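Local coordinates for initiator protein NS1 (Human bocavirus, PDB 4KW3), which probably binds and nicks the viral origin of replication to start rolling-circle DNA replication, its N-terminal origin-recognition and nickase domain being the part crystallised, at residues A[45-48]-A[49-52]. Numbering follows the deposited sequence.
Sequences SMIQ and LRNC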
loop_
_atom_site.group_PDB
_atom_site.type_symbol
_atom_site.label_atom_id
_atom_site.label_comp_id
_atom_site.label_asym_id
_atom_site.label_seq_id
_atom_site.Cartn_x
_atom_site.Cartn_y
_atom_site.Cartn_z
ATOM N N SER A 45 8.438 -9.269 -17.124
ATOM C CA SER A 45 7.581 -10.164 -16.367
ATOM C C SER A 45 6.121 -9.683 -16.363
ATOM O O SER A 45 5.214 -10.487 -16.576
ATOM C CB SER A 45 8.093 -10.298 -14.937
ATOM O OG SER A 45 9.269 -11.084 -14.882
ATOM N N MET A 46 5.901 -8.378 -16.165
ATOM C CA MET A 46 4.553 -7.807 -16.173
ATOM C C MET A 46 3.842 -8.035 -17.499
ATOM O O MET A 46 2.655 -8.375 -17.526
ATOM C CB MET A 46 4.570 -6.293 -15.883
ATOM C CG MET A 46 5.138 -5.899 -14.521
ATOM S SD MET A 46 4.397 -6.794 -13.141
ATOM C CE MET A 46 2.838 -5.929 -12.973
ATOM N N ILE A 47 4.568 -7.877 -18.599
ATOM C CA ILE A 47 3.971 -8.100 -19.912
ATOM C C ILE A 47 3.545 -9.551 -20.124
ATOM O O ILE A 47 2.429 -9.817 -20.571
ATOM C CB ILE A 47 4.931 -7.678 -21.036
ATOM C CG1 ILE A 47 5.180 -6.173 -20.941
ATOM C CG2 ILE A 47 4.346 -8.024 -22.402
ATOM C CD1 ILE A 47 6.111 -5.636 -21.964
ATOM N N GLN A 48 4.431 -10.478 -19.782
ATOM C CA GLN A 48 4.163 -11.900 -19.919
ATOM C C GLN A 48 2.946 -12.305 -19.100
ATOM O O GLN A 48 2.159 -13.159 -19.514
ATOM C CB GLN A 48 5.381 -12.688 -19.456
ATOM C CG GLN A 48 5.656 -13.925 -20.258
ATOM C CD GLN A 48 7.043 -14.447 -19.995
ATOM O OE1 GLN A 48 7.922 -13.696 -19.554
ATOM N NE2 GLN A 48 7.251 -15.737 -20.247
ATOM N N LEU A 49 2.783 -11.654 -17.954
ATOM C CA LEU A 49 1.690 -11.943 -17.042
ATOM C C LEU A 49 0.318 -11.742 -17.696
ATOM O O LEU A 49 -0.634 -12.455 -17.349
ATOM C CB LEU A 49 1.792 -11.084 -15.782
ATOM C CG LEU A 49 0.809 -11.481 -14.688
ATOM C CD1 LEU A 49 1.170 -12.849 -14.164
ATOM C CD2 LEU A 49 0.756 -10.466 -13.596
ATOM N N ARG A 50 0.220 -10.772 -18.618
ATOM C CA ARG A 50 -1.030 -10.485 -19.342
ATOM C C ARG A 50 -1.590 -11.710 -20.051
ATOM O O ARG A 50 -2.801 -11.820 -20.216
ATOM C CB ARG A 50 -0.864 -9.380 -20.387
ATOM C CG ARG A 50 -0.413 -8.046 -19.871
ATOM C CD ARG A 50 -0.504 -6.983 -20.964
ATOM N NE ARG A 50 -0.115 -5.664 -20.456
ATOM C CZ ARG A 50 1.103 -5.138 -20.574
ATOM N NH1 ARG A 50 2.044 -5.804 -21.228
ATOM N NH2 ARG A 50 1.375 -3.936 -20.066
ATOM N N ASN A 51 -0.714 -12.632 -20.452
ATOM C CA ASN A 51 -1.108 -13.766 -21.282
ATOM C C ASN A 51 -1.418 -15.020 -20.472
ATOM O O ASN A 51 -1.594 -16.104 -21.029
ATOM C CB ASN A 51 -0.012 -14.087 -22.300
ATOM C CG ASN A 51 0.468 -12.863 -23.044
ATOM O OD1 ASN A 51 -0.333 -12.042 -23.492
ATOM N ND2 ASN A 51 1.787 -12.729 -23.179
ATOM N N CYS A 52 -1.478 -14.875 -19.154
ATOM C CA CYS A 52 -1.642 -16.024 -18.280
ATOM C C CYS A 52 -3.100 -16.431 -18.086
ATOM O O CYS A 52 -3.993 -15.585 -18.034
ATOM C CB CYS A 52 -1.015 -15.737 -16.917
ATOM S SG CYS A 52 0.783 -15.707 -16.885
#
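The C-terminal end of helix 43-49 is where Ser-45 to Gln-48 meet Leu-49 to Cys-52, and it illustrates how a helix can wind down by a change of hydrogen-bond spacing. Leu-49 N still makes the alpha-helical i to i-4 bond, 3.0 Å to Ser-45 O; a weak second bond reaches Met-46 O. The next three amides, of Arg-50, Asn-51 and Cys-52, each reach back three residues: Arg-50 N lies 3.1 Å from Ile-47 O, Asn-51 N lies 3.1 Å from Gln-48 O, and Cys-52 N bonds to Leu-49 O. The last of these closes a type I beta turn that runs from Leu-49 to Cys-52 and so overlaps the preceding bonds.

Among the side chains, Arg-50 folds back beside Ile-47. With CG anti to its carbonyl carbon (chi1 -60°) and an extended run from CG to NE, the arm passes over Ile-47 O, Arg-50 CG resting 3.4 Å from that oxygen. Arg-50 NH1 comes alongside the Ile-47 branches, with Ile-47 CG2 3.4 Å from it at the guanidinium edge, in plane. Elsewhere, Met-46 and Leu-49 are buried and touch Ser-220 and Ser-223 in loops, while Ser-45 and Gln-48 both touch Leu-65 of helix 60-69.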